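PDB 1OLT: oxygen-independent coproporphyrinogen III oxidase from Escherichia coli, which catalyses the anaerobic oxidative decarboxylation of two propionate groups of coproporphyrinogen III to vinyl groups, giving protoporphyrinogen IX in heme biosynthesis by radical S-adenosylmethionine chemistry. Local coordinates for residues Leu53-His58 and Phe134-Asp139; Gln91-Arg96 and Lys128-Asn133; Ala121-Leu126 and Arg160-Asn165. All coordinates share one frame; numbering follows the deposited sequence.

Contact 1 (Leu53-His58 and Phe134-Asp139). With SAM (S-adenosylmethionine), chain D.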
# COMPACT_ATOMS: atom_id res chain seq x y z
N LEU A 53 -14.43 10.53 3.53
CA LEU A 53 -13.38 10.83 2.59
C LEU A 53 -12.04 10.50 3.22
O LEU A 53 -11.75 10.86 4.34
CB LEU A 53 -13.45 12.34 2.20
CG LEU A 53 -12.58 12.84 1.05
CD1 LEU A 53 -12.78 12.12 -0.22
CD2 LEU A 53 -12.77 14.39 0.80
N SER A 54 -11.23 9.81 2.45
CA SER A 54 -9.83 9.56 2.70
C SER A 54 -8.98 10.35 1.69
O SER A 54 -9.35 10.48 0.54
CB SER A 54 -9.58 8.04 2.54
OG SER A 54 -8.17 7.78 2.73
N LEU A 55 -7.86 10.89 2.12
CA LEU A 55 -7.00 11.69 1.29
C LEU A 55 -5.65 11.02 1.18
O LEU A 55 -5.12 10.57 2.14
CB LEU A 55 -6.83 13.10 1.89
CG LEU A 55 -8.09 13.90 2.08
CD1 LEU A 55 -7.71 15.23 2.66
CD2 LEU A 55 -8.81 14.06 0.84
N TYR A 56 -5.10 10.98 -0.02
CA TYR A 56 -3.73 10.53 -0.28
C TYR A 56 -2.98 11.68 -0.98
O TYR A 56 -3.50 12.24 -1.92
CB TYR A 56 -3.69 9.28 -1.18
CG TYR A 56 -2.29 8.92 -1.52
CD1 TYR A 56 -1.50 8.26 -0.60
CD2 TYR A 56 -1.72 9.30 -2.73
CE1 TYR A 56 -0.11 8.02 -0.90
CE2 TYR A 56 -0.37 9.01 -3.04
CZ TYR A 56 0.41 8.38 -2.13
OH TYR A 56 1.74 8.16 -2.37
N VAL A 57 -1.77 12.03 -0.50
CA VAL A 57 -0.91 12.97 -1.18
C VAL A 57 0.45 12.29 -1.52
O VAL A 57 1.09 11.68 -0.64
CB VAL A 57 -0.64 14.24 -0.34
CG1 VAL A 57 0.22 15.20 -1.16
CG2 VAL A 57 -1.93 14.90 0.13
N HIS A 58 0.82 12.33 -2.80
CA HIS A 58 2.07 11.78 -3.27
C HIS A 58 3.14 12.88 -3.17
O HIS A 58 2.94 13.98 -3.66
CB HIS A 58 2.01 11.33 -4.70
CG HIS A 58 3.05 10.32 -5.03
ND1 HIS A 58 2.98 9.03 -4.54
CD2 HIS A 58 4.18 10.39 -5.78
CE1 HIS A 58 4.02 8.35 -5.01
NE2 HIS A 58 4.76 9.15 -5.76
N PHE A 134 -10.37 21.02 3.58
CA PHE A 134 -11.20 19.85 3.85
C PHE A 134 -11.53 19.84 5.34
O PHE A 134 -10.74 20.34 6.16
CB PHE A 134 -10.45 18.53 3.51
CG PHE A 134 -10.04 18.39 2.06
CD1 PHE A 134 -10.90 17.87 1.13
CD2 PHE A 134 -8.76 18.75 1.64
CE1 PHE A 134 -10.52 17.69 -0.17
CE2 PHE A 134 -8.37 18.59 0.34
CZ PHE A 134 -9.24 18.06 -0.57
N GLN A 135 -12.66 19.27 5.67
CA GLN A 135 -13.08 19.10 7.05
C GLN A 135 -12.59 17.76 7.64
O GLN A 135 -13.09 16.70 7.30
CB GLN A 135 -14.62 19.20 7.14
CG GLN A 135 -15.06 19.49 8.57
CD GLN A 135 -16.55 19.85 8.73
OE1 GLN A 135 -17.21 20.35 7.78
NE2 GLN A 135 -17.08 19.61 9.95
N PHE A 136 -11.63 17.84 8.56
CA PHE A 136 -11.02 16.66 9.16
C PHE A 136 -11.78 16.26 10.39
O PHE A 136 -12.10 17.11 11.24
CB PHE A 136 -9.58 16.96 9.60
CG PHE A 136 -8.60 16.84 8.52
CD1 PHE A 136 -8.66 17.68 7.40
CD2 PHE A 136 -7.60 15.92 8.60
CE1 PHE A 136 -7.74 17.59 6.40
CE2 PHE A 136 -6.66 15.80 7.56
CZ PHE A 136 -6.76 16.64 6.47
N ASN A 137 -12.07 14.96 10.51
CA ASN A 137 -12.59 14.44 11.78
C ASN A 137 -11.47 14.62 12.84
O ASN A 137 -10.27 14.49 12.56
CB ASN A 137 -12.98 12.95 11.72
CG ASN A 137 -14.13 12.67 10.79
OD1 ASN A 137 -14.88 13.57 10.41
ND2 ASN A 137 -14.29 11.39 10.41
N ALA A 138 -11.88 14.88 14.07
CA ALA A 138 -10.92 15.07 15.17
C ALA A 138 -10.08 13.82 15.44
O ALA A 138 -8.91 13.91 15.87
CB ALA A 138 -11.71 15.51 16.45
N ASP A 139 -10.67 12.65 15.17
CA ASP A 139 -9.96 11.37 15.33
C ASP A 139 -9.52 10.76 14.02
O ASP A 139 -9.36 9.57 13.92
CB ASP A 139 -10.84 10.38 16.09
CG ASP A 139 -12.06 10.02 15.33
OD1 ASP A 139 -12.32 10.66 14.28
OD2 ASP A 139 -12.81 9.12 15.69
N SAM D . 4.21 -0.23 -4.33
CA SAM D . 5.27 -0.91 -3.57
C SAM D . 5.70 -2.23 -4.24
O SAM D . 6.86 -2.48 -4.60
OXT SAM D . 4.90 -3.16 -4.48
CB SAM D . 4.82 -1.13 -2.10
CG SAM D . 4.64 0.16 -1.24
SD SAM D . 2.91 0.61 -0.89
CE SAM D . 2.67 -0.07 0.79
C5' SAM D . 2.78 2.40 -0.51
C4' SAM D . 3.17 3.26 -1.69
O4' SAM D . 2.19 3.05 -2.69
C3' SAM D . 3.15 4.77 -1.42
O3' SAM D . 4.30 5.19 -0.70
C2' SAM D . 2.99 5.28 -2.83
O2' SAM D . 4.20 5.15 -3.52
C1' SAM D . 1.98 4.28 -3.41
N9 SAM D . 0.60 4.70 -3.21
C8 SAM D . -0.17 4.51 -2.11
N7 SAM D . -1.41 5.09 -2.34
C5 SAM D . -1.41 5.62 -3.54
C6 SAM D . -2.35 6.31 -4.24
N6 SAM D . -3.57 6.55 -3.79
N1 SAM D . -2.00 6.75 -5.47
C2 SAM D . -0.78 6.52 -5.98
N3 SAM D . 0.16 5.86 -5.29
C4 SAM D . -0.16 5.41 -4.09
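Tyr56 OH and His58 ND1 are held 2.6 Å apart by a hydrogen bond that runs along strand 53-58. The ND1 atom lies in the plane of the tyrosine ring, at its edge. This bond holds the hydroxyl end of Tyr56 in place. The adenine of S-adenosylmethionine lies over one face of that ring, with SAM C5 3.5 Å above the plane of Tyr56, over the ring centre. His58 brings CE1 to within 3.5 Å of SAM O2'. His58 NE2 is hydrogen-bonded to the backbone O of Asn72.

Side chains alternate along this strand, the first of the radical SAM barrel. Leu53 and Leu55 therefore point the other way, toward Phe134. Leu55 has CG beside its backbone N (chi1 -59°), and its CD1 sits over the face of the Phe134 ring. It is a CH-pi contact, with Leu55 CD1 4.0 Å from the Phe134 centroid and 20° off the ring normal. Leu53 CD2 comes in at the CD1 side of the same ring, 4.0 Å from Phe134 CD1. Phe136 adds its CZ, 4.2 Å from Leu55 CD1. Leu322 and Val105 of the flanking strands also touch Phe134.

The two sides of the strand differ in chemistry. One carries a hydrogen-bonded aromatic pair that meets S-adenosylmethionine. The other is wholly apolar where it meets 134-139, so dispersion and exclusion of water probably hold that side.

Contact 2 (Gln91-Arg96 and Lys128-Asn133)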
# COMPACT_ATOMS: atom_id res chain seq x y z
N GLN A 91 -2.63 24.66 -5.82
CA GLN A 91 -3.56 24.91 -6.91
C GLN A 91 -4.49 23.67 -7.11
O GLN A 91 -5.71 23.80 -7.24
CB GLN A 91 -2.84 25.26 -8.18
CG GLN A 91 -2.12 26.65 -8.20
CD GLN A 91 -2.98 27.76 -7.74
OE1 GLN A 91 -4.14 27.80 -8.09
NE2 GLN A 91 -2.47 28.61 -6.83
N GLU A 92 -3.94 22.48 -7.02
CA GLU A 92 -4.77 21.28 -7.14
C GLU A 92 -5.84 21.24 -6.01
O GLU A 92 -7.04 20.98 -6.28
CB GLU A 92 -3.93 19.97 -7.18
CG GLU A 92 -4.76 18.76 -7.50
CD GLU A 92 -3.97 17.39 -7.50
OE1 GLU A 92 -2.74 17.37 -7.20
OE2 GLU A 92 -4.62 16.36 -7.78
N ILE A 93 -5.41 21.54 -4.80
CA ILE A 93 -6.25 21.49 -3.65
C ILE A 93 -7.35 22.54 -3.78
O ILE A 93 -8.58 22.27 -3.55
CB ILE A 93 -5.45 21.66 -2.36
CG1 ILE A 93 -4.64 20.38 -2.11
CG2 ILE A 93 -6.34 21.98 -1.24
CD1 ILE A 93 -3.47 20.55 -1.19
N VAL A 94 -6.94 23.73 -4.19
CA VAL A 94 -7.86 24.84 -4.34
C VAL A 94 -8.96 24.56 -5.38
O VAL A 94 -10.07 24.96 -5.21
CB VAL A 94 -6.99 26.15 -4.68
CG1 VAL A 94 -7.65 27.03 -5.53
CG2 VAL A 94 -6.53 26.77 -3.31
N HIS A 95 -8.62 23.83 -6.44
CA HIS A 95 -9.58 23.47 -7.45
C HIS A 95 -10.45 22.21 -7.12
O HIS A 95 -11.59 22.21 -7.44
CB HIS A 95 -8.88 23.31 -8.79
CG HIS A 95 -8.33 24.62 -9.32
ND1 HIS A 95 -8.92 25.30 -10.36
CD2 HIS A 95 -7.27 25.38 -8.92
CE1 HIS A 95 -8.24 26.42 -10.60
NE2 HIS A 95 -7.25 26.50 -9.74
N ARG A 96 -9.89 21.19 -6.47
CA ARG A 96 -10.60 19.92 -6.19
C ARG A 96 -11.39 19.95 -4.90
O ARG A 96 -12.53 19.47 -4.87
CB ARG A 96 -9.65 18.74 -6.13
CG ARG A 96 -9.16 18.28 -7.47
CD ARG A 96 -10.30 17.78 -8.29
NE ARG A 96 -9.96 17.01 -9.48
CZ ARG A 96 -10.57 17.13 -10.67
NH1 ARG A 96 -11.45 18.08 -10.91
NH2 ARG A 96 -10.22 16.32 -11.66
N LYS A 128 -1.59 22.66 6.55
CA LYS A 128 -2.45 23.83 6.67
C LYS A 128 -3.36 23.96 5.45
O LYS A 128 -4.56 24.22 5.59
CB LYS A 128 -1.60 25.11 6.90
CG LYS A 128 -2.40 26.44 6.97
CD LYS A 128 -1.48 27.67 7.10
CE LYS A 128 -2.28 28.98 7.21
NZ LYS A 128 -1.69 29.88 8.26
N LEU A 129 -2.82 23.74 4.26
CA LEU A 129 -3.65 23.74 3.03
C LEU A 129 -4.77 22.68 3.10
O LEU A 129 -5.91 22.92 2.71
CB LEU A 129 -2.81 23.42 1.81
CG LEU A 129 -1.95 24.56 1.30
CD1 LEU A 129 -0.98 23.99 0.29
CD2 LEU A 129 -2.83 25.63 0.71
N LEU A 130 -4.42 21.52 3.61
CA LEU A 130 -5.35 20.37 3.68
C LEU A 130 -6.43 20.68 4.72
O LEU A 130 -7.61 20.50 4.43
CB LEU A 130 -4.57 19.07 4.00
CG LEU A 130 -3.74 18.56 2.86
CD1 LEU A 130 -2.75 17.49 3.31
CD2 LEU A 130 -4.61 18.08 1.67
N ARG A 131 -6.04 21.12 5.93
CA ARG A 131 -6.95 21.40 7.05
C ARG A 131 -7.89 22.54 6.75
O ARG A 131 -8.99 22.54 7.22
CB ARG A 131 -6.23 21.80 8.38
CG ARG A 131 -5.54 20.61 9.03
CD ARG A 131 -5.10 20.81 10.49
NE ARG A 131 -4.36 19.62 10.96
CZ ARG A 131 -4.89 18.48 11.47
NH1 ARG A 131 -6.21 18.27 11.63
NH2 ARG A 131 -4.04 17.53 11.85
N GLU A 132 -7.43 23.53 6.01
CA GLU A 132 -8.28 24.66 5.70
C GLU A 132 -9.17 24.40 4.54
O GLU A 132 -10.10 25.14 4.36
CB GLU A 132 -7.43 25.92 5.43
CG GLU A 132 -6.83 26.39 6.75
CD GLU A 132 -6.05 27.71 6.62
OE1 GLU A 132 -5.69 28.08 5.47
OE2 GLU A 132 -5.79 28.29 7.69
N ASN A 133 -8.91 23.38 3.72
CA ASN A 133 -9.73 23.13 2.55
C ASN A 133 -10.62 21.89 2.61
O ASN A 133 -11.51 21.75 1.77
CB ASN A 133 -8.86 23.09 1.30
CG ASN A 133 -8.46 24.49 0.89
OD1 ASN A 133 -9.27 25.19 0.39
ND2 ASN A 133 -7.19 24.90 1.19
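Ile93 has chi1 at -72°, which places CG1 beside its backbone N and leaves CG2 opposite that N. The two branches thus reach different parts of helix 128-133. Ile93 CG2 meets Asn133, 3.7 Å from Asn133 CB. Ile93 CD1 goes to the leucines, 3.9 Å from Leu130 CD2 and 4.2 Å from Leu129 CB. The side chains of Ile93 and Leu130 cross at about a right angle. The CB of Leu130 points away from Ile93, yet the end of its side chain swings back to touch it.

Asn133 has CG beside its own backbone N (chi1 -76°). This turns the amide back along its helix. Asn133 ND2 gives a fairly straight hydrogen bond to Leu129 O, at 2.8 Å. It arrives in the carbonyl plane, on a lone pair, and the acceptor lies close to the plane of the amide. Asn133 N makes a second, weak bond to Leu129 O. The ND2 bond holds the amide, and Ile93 CG2 packs against its carbon and nitrogen.

Helices 80-96 and 120-133 are successive outer helices of the radical SAM barrel, a TIM-type fold. Helix 120-133 follows strand 105-112, and helix 80-96 follows strand 53-62 after the short strand 74-75. The short segments run almost parallel, at 8°, with their axes 10.4 Å apart at closest. Toward the sheet, Ile93 and Leu130 both rest on Met324, and Leu130 also touches Leu108 and Trp110.

Contact 3 (Ala121-Leu126 and Arg160-Asn165)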
# COMPACT_ATOMS: atom_id res chain seq x y z
N ALA A 121 8.84 23.61 7.75
CA ALA A 121 7.98 24.66 7.18
C ALA A 121 7.09 24.13 6.05
O ALA A 121 5.94 24.44 6.01
CB ALA A 121 8.82 25.89 6.68
N GLN A 122 7.63 23.31 5.18
CA GLN A 122 6.88 22.70 4.10
C GLN A 122 5.79 21.70 4.60
O GLN A 122 4.65 21.71 4.12
CB GLN A 122 7.87 22.00 3.11
CG GLN A 122 8.71 23.01 2.40
CD GLN A 122 9.93 22.44 1.76
OE1 GLN A 122 10.37 21.29 2.10
NE2 GLN A 122 10.58 23.26 0.90
N ILE A 123 6.13 20.89 5.58
CA ILE A 123 5.16 19.99 6.22
C ILE A 123 4.03 20.83 6.73
O ILE A 123 2.86 20.52 6.50
CB ILE A 123 5.82 19.25 7.38
CG1 ILE A 123 6.75 18.19 6.83
CG2 ILE A 123 4.76 18.62 8.26
CD1 ILE A 123 7.73 17.65 7.83
N SER A 124 4.36 21.91 7.46
CA SER A 124 3.31 22.76 8.01
C SER A 124 2.45 23.41 6.95
O SER A 124 1.20 23.55 7.10
CB SER A 124 3.87 23.87 8.94
OG SER A 124 4.51 23.33 10.06
N ARG A 125 3.12 23.87 5.89
CA ARG A 125 2.39 24.50 4.80
C ARG A 125 1.34 23.53 4.16
O ARG A 125 0.21 23.91 3.88
CB ARG A 125 3.34 25.02 3.71
CG ARG A 125 2.65 25.69 2.52
CD ARG A 125 3.62 26.09 1.37
NE ARG A 125 2.84 26.51 0.22
CZ ARG A 125 3.34 26.65 -0.99
NH1 ARG A 125 4.61 26.41 -1.22
NH2 ARG A 125 2.54 27.06 -1.99
N LEU A 126 1.75 22.32 3.86
CA LEU A 126 0.86 21.38 3.27
C LEU A 126 -0.26 20.98 4.17
O LEU A 126 -1.41 20.90 3.71
CB LEU A 126 1.62 20.18 2.74
CG LEU A 126 0.82 19.10 2.04
CD1 LEU A 126 -0.06 19.63 0.91
CD2 LEU A 126 1.73 18.08 1.53
N ARG A 160 4.04 15.12 14.95
CA ARG A 160 3.08 14.97 16.00
C ARG A 160 2.30 16.27 16.29
O ARG A 160 1.05 16.25 16.46
CB ARG A 160 3.80 14.54 17.22
CG ARG A 160 2.98 13.82 18.05
CD ARG A 160 2.80 12.29 17.68
NE ARG A 160 1.89 11.87 18.77
CZ ARG A 160 0.58 11.99 18.71
NH1 ARG A 160 -0.03 12.40 17.58
NH2 ARG A 160 -0.13 11.66 19.74
N ALA A 161 2.99 17.39 16.35
CA ALA A 161 2.32 18.67 16.61
C ALA A 161 1.40 19.01 15.45
O ALA A 161 0.41 19.66 15.66
CB ALA A 161 3.36 19.89 16.89
N GLU A 162 1.73 18.56 14.25
CA GLU A 162 0.86 18.75 13.08
C GLU A 162 -0.27 17.76 12.98
O GLU A 162 -1.11 17.89 12.13
CB GLU A 162 1.66 18.75 11.77
CG GLU A 162 2.64 19.89 11.65
CD GLU A 162 1.97 21.27 11.38
OE1 GLU A 162 0.79 21.31 10.99
OE2 GLU A 162 2.65 22.29 11.58
N GLY A 163 -0.33 16.78 13.89
CA GLY A 163 -1.49 15.91 14.04
C GLY A 163 -1.21 14.52 13.43
O GLY A 163 -2.10 13.67 13.43
N PHE A 164 0.01 14.27 12.97
CA PHE A 164 0.32 12.89 12.50
C PHE A 164 0.29 11.93 13.68
O PHE A 164 0.80 12.25 14.73
CB PHE A 164 1.64 12.82 11.79
CG PHE A 164 1.60 13.43 10.41
CD1 PHE A 164 1.84 14.78 10.22
CD2 PHE A 164 1.31 12.66 9.30
CE1 PHE A 164 1.82 15.30 8.96
CE2 PHE A 164 1.24 13.23 8.03
CZ PHE A 164 1.53 14.54 7.88
N ASN A 165 -0.36 10.79 13.50
CA ASN A 165 -0.46 9.75 14.57
C ASN A 165 0.01 8.33 14.18
O ASN A 165 -0.01 7.40 15.04
CB ASN A 165 -1.86 9.73 15.20
CG ASN A 165 -3.00 9.72 14.17
OD1 ASN A 165 -2.92 9.12 13.10
ND2 ASN A 165 -4.08 10.36 14.53
O HOH W 1 0.29 23.72 9.68
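Glu162 lays its carboxylate against Ser124, with Glu162 OE2 2.6 Å from Ser124 OG. The serine hydroxyl donates this short hydrogen bond. It meets OE2 from well above the carboxylate plane, 50° out of it. The other oxygen works through a water. That water donates to Glu162 OE1 at 2.8 Å and to Ser124 O at 2.7 Å. Both carboxylate oxygens are thus joined to one residue, directly and by the bridge. Glu162 is bent at chi2 (-73°), and this bend curls the carboxylate toward the helix. Ser124 OG also has a hydrogen bond with Lys120 O, one turn back, so its proton is probably shared between two acceptors.

Beside the polar pair, Ile123 CG2 packs 4.2 Å from Glu162 CG. Ile123 CG2 also lies 4.5 Å from Phe164 CE1, obliquely to the ring.

Segment 160-165 is the end of helix 154-161 and the turn into strand 166-172, in the radical SAM core. Gly163 closes the helix in a Schellman motif. Its phi is positive, at 105°, a backbone shape suited to glycine. Gly163 N bonds back to Arg160 O at 3.0 Å. Arg160 curls round the turn as well, and Arg160 NH1 donates to Phe164 O at 3.0 Å, tilted from the carbonyl plane.

Phe164 then drops in over the sheet. It touches Ile142 and Ile144 of strand 140-146 and meets the Trp110 ring edge-to-face.

From the N terminus, strand 53-58 comes first and meets 134-139 in contact 1, closing a loop of 75 residues. Contact 2 lies wholly within that loop and joins helix 91-96 to 128-133. Contact 3 starts inside it, at 121-126, but ends beyond it at 160-165, so it crosses both of the others. All three lie in the radical SAM core. Phe134 CE2 of contact 1 is 4.3 Å from Ile93 CG2 of contact 2. Arg131 NH2 probably bonds to Glu162 O, linking contacts 2 and 3. Contact 1 ties strand 53-62 to the chain just after helix 120-133; contacts 2 and 3 tie that helix to helix 80-96 and to the end of helix 154-161.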